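Long-range contacts in nitronate monooxygenase family protein (Pseudomonas aeruginosa, PDB 4QIT), which uses FMN and molecular oxygen to carry out the oxidative denitrification of alkyl nitronates, with the toxin propionate 3-nitronate as its best substrate: residues Ile47-Ser52 against Val74-His79; Ser52-Gly57 against Pro122-Met127; Val179-Ile184 against Ala206-Leu211. The protein carries 1 engineered substitution. All blocks are in the same frame, centred on the assembly; numbering follows the deposited sequence.

Interaction 1: residues Ile47-Ser52 against Val74-His79; sequences IAITGS and VNLFCH. With FMN (flavin mononucleotide), chain C; NIE (nitroethane), chain D.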
loop_
_atom_site.group_PDB
_atom_site.type_symbol
_atom_site.label_atom_id
_atom_site.label_comp_id
_atom_site.label_asym_id
_atom_site.label_seq_id
_atom_site.Cartn_x
_atom_site.Cartn_y
_atom_site.Cartn_z
ATOM N N ILE A 47 -20.673 -15.341 1.625
ATOM C CA ILE A 47 -20.594 -15.719 3.036
ATOM C C ILE A 47 -19.290 -16.455 3.316
ATOM O O ILE A 47 -18.683 -17.038 2.409
ATOM C CB ILE A 47 -21.777 -16.600 3.509
ATOM C CG1 ILE A 47 -21.891 -17.867 2.658
ATOM C CG2 ILE A 47 -23.086 -15.798 3.511
ATOM C CD1 ILE A 47 -22.958 -18.864 3.141
ATOM N N ALA A 48 -18.879 -16.418 4.580
ATOM C CA ALA A 48 -17.679 -17.097 5.052
ATOM C C ALA A 48 -18.102 -18.221 6.003
ATOM O O ALA A 48 -18.888 -17.987 6.929
ATOM C CB ALA A 48 -16.765 -16.101 5.764
ATOM N N ILE A 49 -17.584 -19.431 5.781
ATOM C CA ILE A 49 -18.092 -20.630 6.435
ATOM C C ILE A 49 -17.040 -21.305 7.322
ATOM O O ILE A 49 -17.345 -22.248 8.062
ATOM C CB ILE A 49 -18.653 -21.588 5.331
ATOM C CG1 ILE A 49 -20.171 -21.675 5.421
ATOM C CG2 ILE A 49 -17.919 -22.909 5.239
ATOM C CD1 ILE A 49 -20.784 -20.331 5.419
ATOM N N THR A 50 -15.808 -20.805 7.274
ATOM C CA THR A 50 -14.750 -21.350 8.136
ATOM C C THR A 50 -15.100 -21.186 9.616
ATOM O O THR A 50 -15.720 -20.200 10.017
ATOM C CB THR A 50 -13.381 -20.714 7.802
ATOM O OG1 THR A 50 -12.942 -21.198 6.527
ATOM C CG2 THR A 50 -12.337 -21.054 8.868
ATOM N N GLY A 51 -14.737 -22.171 10.434
ATOM C CA GLY A 51 -15.020 -22.093 11.856
ATOM C C GLY A 51 -16.328 -22.764 12.224
ATOM O O GLY A 51 -16.663 -22.863 13.402
ATOM N N SER A 52 -17.066 -23.210 11.209
ATOM C CA SER A 52 -18.315 -23.943 11.423
ATOM C C SER A 52 -18.150 -25.379 10.963
ATOM O O SER A 52 -17.420 -25.652 10.016
ATOM C CB SER A 52 -19.468 -23.294 10.653
ATOM O OG SER A 52 -19.792 -22.031 11.204
ATOM N N VAL A 74 -19.161 -18.693 -1.592
ATOM C CA VAL A 74 -18.924 -19.307 -0.290
ATOM C C VAL A 74 -17.424 -19.395 -0.058
ATOM O O VAL A 74 -16.703 -19.980 -0.871
ATOM C CB VAL A 74 -19.575 -20.699 -0.194
ATOM C CG1 VAL A 74 -19.236 -21.356 1.133
ATOM C CG2 VAL A 74 -21.088 -20.568 -0.354
ATOM N N ASN A 75 -16.952 -18.803 1.036
ATOM C CA ASN A 75 -15.517 -18.648 1.266
ATOM C C ASN A 75 -14.995 -19.545 2.388
ATOM O O ASN A 75 -15.622 -19.668 3.453
ATOM C CB ASN A 75 -15.224 -17.179 1.567
ATOM C CG ASN A 75 -13.762 -16.901 1.843
ATOM O OD1 ASN A 75 -13.337 -16.875 2.998
ATOM N ND2 ASN A 75 -12.989 -16.673 0.787
ATOM N N LEU A 76 -13.835 -20.154 2.140
ATOM C CA LEU A 76 -13.167 -20.990 3.136
ATOM C C LEU A 76 -11.701 -20.603 3.287
ATOM O O LEU A 76 -11.006 -20.342 2.299
ATOM C CB LEU A 76 -13.274 -22.476 2.758
ATOM C CG LEU A 76 -14.710 -23.025 2.724
ATOM C CD1 LEU A 76 -15.311 -22.913 1.328
ATOM C CD2 LEU A 76 -14.787 -24.458 3.241
ATOM N N PHE A 77 -11.228 -20.586 4.527
ATOM C CA PHE A 77 -9.809 -20.377 4.777
ATOM C C PHE A 77 -9.033 -21.629 4.391
ATOM O O PHE A 77 -9.486 -22.751 4.636
ATOM C CB PHE A 77 -9.550 -20.068 6.248
ATOM C CG PHE A 77 -10.181 -18.785 6.734
ATOM C CD1 PHE A 77 -10.816 -17.917 5.856
ATOM C CD2 PHE A 77 -10.112 -18.451 8.073
ATOM C CE1 PHE A 77 -11.393 -16.746 6.321
ATOM C CE2 PHE A 77 -10.674 -17.282 8.547
ATOM C CZ PHE A 77 -11.323 -16.427 7.667
ATOM N N CYS A 78 -7.862 -21.429 3.797
ATOM C CA CYS A 78 -7.039 -22.522 3.297
ATOM C C CYS A 78 -5.603 -22.305 3.764
ATOM O O CYS A 78 -4.639 -22.484 3.010
ATOM C CB CYS A 78 -7.107 -22.547 1.768
ATOM S SG CYS A 78 -6.607 -24.113 1.010
ATOM N N HIS A 79 -5.474 -21.887 5.016
ATOM C CA HIS A 79 -4.170 -21.697 5.642
ATOM C C HIS A 79 -3.470 -23.039 5.895
ATOM O O HIS A 79 -4.102 -24.102 5.856
ATOM C CB HIS A 79 -4.339 -20.941 6.965
ATOM C CG HIS A 79 -5.387 -21.529 7.867
ATOM N ND1 HIS A 79 -6.736 -21.428 7.606
ATOM C CD2 HIS A 79 -5.271 -22.208 9.032
ATOM C CE1 HIS A 79 -7.410 -22.025 8.576
ATOM N NE2 HIS A 79 -6.551 -22.507 9.451
HETATM N N1 FMN C . -11.461 -12.372 3.348
HETATM C C2 FMN C . -11.630 -13.749 3.406
HETATM O O2 FMN C . -11.126 -14.447 2.536
HETATM N N3 FMN C . -12.374 -14.342 4.401
HETATM C C4 FMN C . -12.935 -13.544 5.375
HETATM O O4 FMN C . -13.595 -14.027 6.290
HETATM C C4A FMN C . -12.759 -12.173 5.328
HETATM N N5 FMN C . -13.327 -11.410 6.314
HETATM C C5A FMN C . -13.198 -10.043 6.298
HETATM C C6 FMN C . -13.804 -9.312 7.311
HETATM C C7 FMN C . -13.715 -7.935 7.333
HETATM C C7M FMN C . -14.417 -7.215 8.448
HETATM C C8 FMN C . -12.987 -7.275 6.342
HETATM C C8M FMN C . -12.865 -5.779 6.366
HETATM C C9 FMN C . -12.373 -8.017 5.327
HETATM C C9A FMN C . -12.478 -9.413 5.293
HETATM N N10 FMN C . -11.884 -10.181 4.291
HETATM C C10 FMN C . -12.023 -11.567 4.317
HETATM C "C1'" FMN C . -11.069 -9.521 3.207
HETATM C "C2'" FMN C . -11.872 -9.217 1.954
HETATM O "O2'" FMN C . -12.084 -10.406 1.236
HETATM C "C3'" FMN C . -11.123 -8.252 1.045
HETATM O "O3'" FMN C . -9.771 -8.622 0.877
HETATM C "C4'" FMN C . -11.152 -6.889 1.699
HETATM O "O4'" FMN C . -12.393 -6.704 2.353
HETATM C "C5'" FMN C . -11.008 -5.830 0.619
HETATM O "O5'" FMN C . -10.648 -4.672 1.307
HETATM P P FMN C . -11.690 -3.499 1.568
HETATM O O1P FMN C . -12.801 -3.578 0.555
HETATM O O2P FMN C . -10.916 -2.218 1.509
HETATM O O3P FMN C . -12.232 -3.760 2.935
HETATM N N3 NIE D . -10.812 -11.333 8.688
HETATM C C1 NIE D . -10.026 -13.535 8.287
HETATM C C2 NIE D . -11.104 -12.699 8.940
HETATM O O4 NIE D . -10.499 -10.991 7.551
HETATM O O5 NIE D . -10.494 -10.526 9.742
HETATM O O HOH W 1 -14.405 -18.478 5.735
HETATM O O HOH W 2 -11.792 -23.614 6.139
#

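Interaction 2: residues Ser52-Gly57 against Pro122-Met127; sequences SAAEKG and PTLLPM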
loop_
_atom_site.group_PDB
_atom_site.type_symbol
_atom_site.label_atom_id
_atom_site.label_comp_id
_atom_site.label_asym_id
_atom_site.label_seq_id
_atom_site.Cartn_x
_atom_site.Cartn_y
_atom_site.Cartn_z
ATOM N N SER A 52 -17.066 -23.210 11.209
ATOM C CA SER A 52 -18.315 -23.943 11.423
ATOM C C SER A 52 -18.150 -25.379 10.963
ATOM O O SER A 52 -17.420 -25.652 10.016
ATOM C CB SER A 52 -19.468 -23.294 10.653
ATOM O OG SER A 52 -19.792 -22.031 11.204
ATOM N N ALA A 53 -18.820 -26.299 11.652
ATOM C CA ALA A 53 -18.893 -27.680 11.188
ATOM C C ALA A 53 -19.543 -27.706 9.810
ATOM O O ALA A 53 -20.360 -26.841 9.489
ATOM C CB ALA A 53 -19.692 -28.524 12.167
ATOM N N ALA A 54 -19.183 -28.695 8.995
ATOM C CA ALA A 54 -19.647 -28.747 7.610
ATOM C C ALA A 54 -21.173 -28.676 7.474
ATOM O O ALA A 54 -21.690 -28.035 6.558
ATOM C CB ALA A 54 -19.090 -29.983 6.905
ATOM N N GLU A 55 -21.891 -29.314 8.395
ATOM C CA GLU A 55 -23.350 -29.286 8.355
ATOM C C GLU A 55 -23.930 -27.915 8.709
ATOM O O GLU A 55 -25.009 -27.550 8.230
ATOM C CB GLU A 55 -23.942 -30.403 9.222
ATOM C CG GLU A 55 -23.633 -31.799 8.685
ATOM C CD GLU A 55 -24.090 -31.987 7.252
ATOM O OE1 GLU A 55 -25.236 -31.588 6.941
ATOM O OE2 GLU A 55 -23.308 -32.512 6.428
ATOM N N LYS A 56 -23.211 -27.146 9.527
ATOM C CA LYS A 56 -23.616 -25.772 9.809
ATOM C C LYS A 56 -23.366 -24.904 8.577
ATOM O O LYS A 56 -24.191 -24.056 8.225
ATOM C CB LYS A 56 -22.868 -25.213 11.023
ATOM C CG LYS A 56 -23.098 -23.724 11.264
ATOM C CD LYS A 56 -24.579 -23.401 11.446
ATOM C CE LYS A 56 -24.828 -21.898 11.468
ATOM N NZ LYS A 56 -24.044 -21.217 12.533
ATOM N N GLY A 57 -22.230 -25.130 7.919
ATOM C CA GLY A 57 -21.938 -24.472 6.658
ATOM C C GLY A 57 -23.028 -24.766 5.644
ATOM O O GLY A 57 -23.483 -23.870 4.925
ATOM N N PRO A 122 -11.707 -32.768 6.162
ATOM C CA PRO A 122 -12.117 -33.520 4.974
ATOM C C PRO A 122 -13.627 -33.526 4.724
ATOM O O PRO A 122 -14.054 -34.031 3.684
ATOM C CB PRO A 122 -11.620 -34.939 5.278
ATOM C CG PRO A 122 -11.584 -35.015 6.763
ATOM C CD PRO A 122 -11.176 -33.646 7.220
ATOM N N THR A 123 -14.420 -32.980 5.645
ATOM C CA THR A 123 -15.873 -32.966 5.464
ATOM C C THR A 123 -16.373 -31.766 4.644
ATOM O O THR A 123 -17.521 -31.746 4.202
ATOM C CB THR A 123 -16.637 -33.023 6.808
ATOM O OG1 THR A 123 -16.422 -31.816 7.551
ATOM C CG2 THR A 123 -16.192 -34.227 7.643
ATOM N N LEU A 124 -15.512 -30.776 4.432
ATOM C CA LEU A 124 -15.930 -29.551 3.748
ATOM C C LEU A 124 -16.149 -29.729 2.243
ATOM O O LEU A 124 -17.182 -29.324 1.707
ATOM C CB LEU A 124 -14.932 -28.422 4.028
ATOM C CG LEU A 124 -14.919 -27.960 5.486
ATOM C CD1 LEU A 124 -13.759 -27.009 5.759
ATOM C CD2 LEU A 124 -16.258 -27.313 5.872
ATOM N N LEU A 125 -15.179 -30.336 1.565
ATOM C CA LEU A 125 -15.269 -30.543 0.119
ATOM C C LEU A 125 -16.502 -31.343 -0.328
ATOM O O LEU A 125 -17.228 -30.906 -1.223
ATOM C CB LEU A 125 -13.975 -31.158 -0.437
ATOM C CG LEU A 125 -13.945 -31.509 -1.926
ATOM C CD1 LEU A 125 -14.225 -30.281 -2.792
ATOM C CD2 LEU A 125 -12.608 -32.132 -2.298
ATOM N N PRO A 126 -16.756 -32.514 0.287
ATOM C CA PRO A 126 -17.956 -33.217 -0.186
ATOM C C PRO A 126 -19.250 -32.443 0.074
ATOM O O PRO A 126 -20.178 -32.542 -0.732
ATOM C CB PRO A 126 -17.931 -34.539 0.596
ATOM C CG PRO A 126 -17.008 -34.303 1.748
ATOM C CD PRO A 126 -15.996 -33.315 1.262
ATOM N N MET A 127 -19.319 -31.676 1.158
ATOM C CA MET A 127 -20.495 -30.834 1.393
ATOM C C MET A 127 -20.679 -29.798 0.281
ATOM O O MET A 127 -21.800 -29.578 -0.200
ATOM C CB MET A 127 -20.424 -30.158 2.765
ATOM C CG MET A 127 -21.633 -29.306 3.105
ATOM S SD MET A 127 -21.574 -27.614 2.468
ATOM C CE MET A 127 -20.277 -26.902 3.482
HETATM O O HOH W 3 -17.202 -30.470 9.848
#

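Interaction 3: residues Val179-Ile184 against Ala206-Leu211; sequences VVAQGI and ALVRLL. With FMN (flavin mononucleotide), chain C.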
loop_
_atom_site.group_PDB
_atom_site.type_symbol
_atom_site.label_atom_id
_atom_site.label_comp_id
_atom_site.label_asym_id
_atom_site.label_seq_id
_atom_site.Cartn_x
_atom_site.Cartn_y
_atom_site.Cartn_z
ATOM N N VAL A 179 -8.395 -14.872 -9.916
ATOM C CA VAL A 179 -7.558 -14.495 -8.784
ATOM C C VAL A 179 -8.118 -13.210 -8.182
ATOM O O VAL A 179 -8.466 -12.265 -8.904
ATOM C CB VAL A 179 -6.065 -14.339 -9.193
ATOM C CG1 VAL A 179 -5.877 -13.227 -10.237
ATOM C CG2 VAL A 179 -5.195 -14.074 -7.962
ATOM N N VAL A 180 -8.249 -13.203 -6.861
ATOM C CA VAL A 180 -8.636 -11.988 -6.146
ATOM C C VAL A 180 -7.354 -11.321 -5.674
ATOM O O VAL A 180 -6.663 -11.818 -4.779
ATOM C CB VAL A 180 -9.544 -12.289 -4.955
ATOM C CG1 VAL A 180 -9.902 -10.998 -4.229
ATOM C CG2 VAL A 180 -10.816 -13.021 -5.411
ATOM N N ALA A 181 -7.026 -10.205 -6.307
ATOM C CA ALA A 181 -5.795 -9.487 -6.028
ATOM C C ALA A 181 -6.017 -8.590 -4.828
ATOM O O ALA A 181 -6.660 -7.544 -4.951
ATOM C CB ALA A 181 -5.408 -8.666 -7.229
ATOM N N GLN A 182 -5.479 -8.984 -3.679
ATOM C CA GLN A 182 -5.668 -8.215 -2.456
ATOM C C GLN A 182 -4.504 -7.269 -2.207
ATOM O O GLN A 182 -3.388 -7.705 -1.874
ATOM C CB GLN A 182 -5.839 -9.144 -1.258
ATOM C CG GLN A 182 -6.250 -8.406 -0.004
ATOM C CD GLN A 182 -5.980 -9.204 1.266
ATOM O OE1 GLN A 182 -4.854 -9.628 1.501
ATOM N NE2 GLN A 182 -7.008 -9.392 2.098
ATOM N N GLY A 183 -4.779 -5.976 -2.326
ATOM C CA GLY A 183 -3.779 -4.951 -2.078
ATOM C C GLY A 183 -3.621 -4.679 -0.590
ATOM O O GLY A 183 -4.463 -5.082 0.235
ATOM N N ILE A 184 -2.550 -3.952 -0.253
ATOM C CA ILE A 184 -2.246 -3.618 1.133
ATOM C C ILE A 184 -3.386 -2.824 1.786
ATOM O O ILE A 184 -3.573 -2.888 2.999
ATOM C CB ILE A 184 -0.879 -2.867 1.260
ATOM C CG1 ILE A 184 -0.326 -2.936 2.695
ATOM C CG2 ILE A 184 -1.013 -1.427 0.829
ATOM C CD1 ILE A 184 -0.141 -4.326 3.236
ATOM N N ALA A 206 -0.658 -1.054 -7.832
ATOM C CA ALA A 206 0.430 -1.818 -8.448
ATOM C C ALA A 206 0.033 -3.276 -8.650
ATOM O O ALA A 206 0.254 -3.844 -9.732
ATOM C CB ALA A 206 1.711 -1.733 -7.616
ATOM N N LEU A 207 -0.553 -3.898 -7.627
ATOM C CA LEU A 207 -0.846 -5.332 -7.704
ATOM C C LEU A 207 -1.813 -5.678 -8.827
ATOM O O LEU A 207 -1.580 -6.631 -9.580
ATOM C CB LEU A 207 -1.391 -5.864 -6.378
ATOM C CG LEU A 207 -1.618 -7.376 -6.335
ATOM C CD1 LEU A 207 -0.313 -8.164 -6.490
ATOM C CD2 LEU A 207 -2.309 -7.774 -5.045
ATOM N N VAL A 208 -2.899 -4.923 -8.947
ATOM C CA VAL A 208 -3.886 -5.199 -9.989
ATOM C C VAL A 208 -3.275 -5.059 -11.383
ATOM O O VAL A 208 -3.485 -5.913 -12.248
ATOM C CB VAL A 208 -5.119 -4.290 -9.847
ATOM C CG1 VAL A 208 -6.082 -4.487 -11.014
ATOM C CG2 VAL A 208 -5.831 -4.606 -8.549
ATOM N N ARG A 209 -2.496 -4.004 -11.591
ATOM C CA ARG A 209 -1.855 -3.795 -12.882
ATOM C C ARG A 209 -0.873 -4.917 -13.205
ATOM O O ARG A 209 -0.827 -5.405 -14.335
ATOM C CB ARG A 209 -1.143 -2.448 -12.921
ATOM C CG ARG A 209 -0.608 -2.128 -14.305
ATOM C CD ARG A 209 -1.676 -1.485 -15.199
ATOM N NE ARG A 209 -1.265 -1.542 -16.598
ATOM C CZ ARG A 209 -1.693 -2.453 -17.464
ATOM N NH1 ARG A 209 -1.246 -2.426 -18.713
ATOM N NH2 ARG A 209 -2.578 -3.383 -17.094
ATOM N N LEU A 210 -0.083 -5.328 -12.219
ATOM C CA LEU A 210 0.892 -6.396 -12.419
ATOM C C LEU A 210 0.219 -7.710 -12.802
ATOM O O LEU A 210 0.655 -8.403 -13.723
ATOM C CB LEU A 210 1.730 -6.598 -11.153
ATOM C CG LEU A 210 2.723 -5.480 -10.813
ATOM C CD1 LEU A 210 3.276 -5.620 -9.396
ATOM C CD2 LEU A 210 3.868 -5.432 -11.829
ATOM N N LEU A 211 -0.845 -8.057 -12.093
ATOM C CA LEU A 211 -1.546 -9.297 -12.367
ATOM C C LEU A 211 -2.319 -9.245 -13.694
ATOM O O LEU A 211 -2.364 -10.238 -14.409
ATOM C CB LEU A 211 -2.459 -9.663 -11.199
ATOM C CG LEU A 211 -1.865 -10.544 -10.092
ATOM C CD1 LEU A 211 -0.408 -10.222 -9.735
ATOM C CD2 LEU A 211 -2.753 -10.597 -8.852
HETATM N N1 FMN C . -11.461 -12.372 3.348
HETATM C C2 FMN C . -11.630 -13.749 3.406
HETATM O O2 FMN C . -11.126 -14.447 2.536
HETATM N N3 FMN C . -12.374 -14.342 4.401
HETATM C C4 FMN C . -12.935 -13.544 5.375
HETATM O O4 FMN C . -13.595 -14.027 6.290
HETATM C C4A FMN C . -12.759 -12.173 5.328
HETATM N N5 FMN C . -13.327 -11.410 6.314
HETATM C C5A FMN C . -13.198 -10.043 6.298
HETATM C C6 FMN C . -13.804 -9.312 7.311
HETATM C C7 FMN C . -13.715 -7.935 7.333
HETATM C C7M FMN C . -14.417 -7.215 8.448
HETATM C C8 FMN C . -12.987 -7.275 6.342
HETATM C C8M FMN C . -12.865 -5.779 6.366
HETATM C C9 FMN C . -12.373 -8.017 5.327
HETATM C C9A FMN C . -12.478 -9.413 5.293
HETATM N N10 FMN C . -11.884 -10.181 4.291
HETATM C C10 FMN C . -12.023 -11.567 4.317
HETATM C "C1'" FMN C . -11.069 -9.521 3.207
HETATM C "C2'" FMN C . -11.872 -9.217 1.954
HETATM O "O2'" FMN C . -12.084 -10.406 1.236
HETATM C "C3'" FMN C . -11.123 -8.252 1.045
HETATM O "O3'" FMN C . -9.771 -8.622 0.877
HETATM C "C4'" FMN C . -11.152 -6.889 1.699
HETATM O "O4'" FMN C . -12.393 -6.704 2.353
HETATM C "C5'" FMN C . -11.008 -5.830 0.619
HETATM O "O5'" FMN C . -10.648 -4.672 1.307
HETATM P P FMN C . -11.690 -3.499 1.568
HETATM O O1P FMN C . -12.801 -3.578 0.555
HETATM O O2P FMN C . -10.916 -2.218 1.509
HETATM O O3P FMN C . -12.232 -3.760 2.935
#

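Interaction 1: residues Ile47-Ser52 against Val74-His79
Thr50 OG1 is gripped from two directions: it accepts a nearly straight hydrogen bond from Phe77 N at 2.7 Å (N-H...O 171°) and donates to a water that donates to Phe77 O. With OG1 anti to the carbonyl carbon (chi1 -71°), the Thr50 hydroxyl takes the place of a main-chain acceptor just where the 47-52 chain leaves the strand. Thr50 CB sits over one face of the Phe77 ring, a CH-pi contact 4.1 Å from the ring centroid, and Thr50 CG2 lies 3.5 Å from Phe77 CD2. The same ring presents its edge to the flavin, with CE1 3.2 Å from FMN N3, and its CZ touches C1 of nitroethane.

Earlier in the strands the pairing is regular and parallel: Asn75 N donates to Ile47 O and Ile49 N to Asn75 O. Asn75 O also accepts a hydrogen bond from a water that accepts one from Thr50 N. On the inner face, Asn75 OD1 accepts a bent hydrogen bond from FMN N3 (3.1 Å, 136°), beside Ala48 CB. Ile47 CG1 lies 4.1 Å from Val74 CG2 on the opposite face; just past the strand end Ile49 CG2 lies alongside Leu76 CD2. This is the parallel pair of a beta-alpha-beta unit in the TIM barrel; helix 54-65 covers Ile47, Ile49 and Val74, helix 124-131 packs on Leu76, and strand 135-139 continues the sheet beyond 72-77.

Interaction 2: residues Ser52-Gly57 against Pro122-Met127
Ala54 CB points toward the 122-127 segment and meets Thr123, Leu124 and Met127. Its apolar contacts are with Leu124 CD2, 4.0 Å from the methyl carbon, and Met127 CB at 4.4 Å. Met127 reaches across with CG anti to its backbone N (chi1 -178°); bends at chi2 and chi3 then carry the thioether over the first turn of helix 54-65, with CE 3.6 Å from Ala54 O. The same Met127 CE packs directly on the Gly57 backbone, 4.1 Å from Gly57 C.

The segments carry the loops leading into helices 54-65 and 124-131, outer helices of the TIM barrel, together with their first turns, and Ala53 is the N-cap of helix 54-65. No direct hydrogen bond joins the two segments.

The Thr123 hydroxyl makes the polar side of the contact. Its oxygen OG1 packs on the methyl carbon Ala54 CB at 3.3 Å. One water accepts from Ala54 N at 2.8 Å and donates to Thr123 OG1 at 2.8 Å, so the Thr123 hydroxyl is bridged to the Ala54 amide in the first turn of helix 54-65. Thr123 OG1 is also hydrogen-bonded to Asp121 OD1, which helps fix its rotation.

Interaction 3: residues Val179-Ile184 against Ala206-Leu211
Ala181 CB points from the strand toward the helix and is met there by branches of three side chains. Leu211 CD2 comes to 3.7 Å from this methyl carbon, Leu207 CD2 to 3.9 Å and Val208 CG2 to 4.3 Å, so a small side chain on the strand meets three larger ones spaced over one turn of the helix. Leu207 has CG anti to its backbone N (chi1 -175°), which extends the side chain from the helix toward the strand; its CD2 passes beyond Ala181 to lie against the backbone, 3.4 Å from Gln182 O. Leu211, one turn later, also directs its CD2 at Val179 CG1, 4.3 Å away, so that this single methyl touches both strand residues whose side chains face the helix. No hydrogen bond crosses the interface.

Alternation along the strand sends Gln182 the other way, into the barrel. Its CG is anti to the backbone N and the chain stays extended, bringing NE2 to the ribityl chain of FMN, where it donates to O3' at 3.1 Å with a nearly straight N-H...O angle of 163°. Ser189 O is a second partner of NE2, and OE1 is hydrogen-bonded to Gly191 N, so both ends of the amide are held.

The axes of strand 179-182 and helix turn 206-211 run roughly antiparallel, 148° apart and 8.2 Å at closest approach, as in the beta-alpha layering of a TIM barrel. Arg209, on helix 204-212, forms a salt bridge with Asp227 of the second subunit. Strand 178-182 lies between strands 157-162 and 219-222, and Leu207 and Leu211 also touch helix 165-173.

How the interactions relate
Interactions 1 and 2 adjoin, sharing Ser52 and touching where Ile49 packs on Gly57 and Leu76 on Leu124; together they layer strands 45-48 and 72-77 beneath helices 54-65 and 124-131. Interaction 3 stands apart, its centre about 21 Å from that of interaction 1, yet it reaches the same parallel sheet and the same FMN, at the ribityl chain rather than the flavin ring. Chemistry follows the elements joined: strand pairing at interaction 1 is rich in hydrogen bonds, whereas strand-helix packing at interaction 3 is apolar across its interface. Interaction 2, whose centre lies about 19 Å from the centre of the chain, joins outer helices through a mostly buried apolar patch and a water bridge at exposed Thr123.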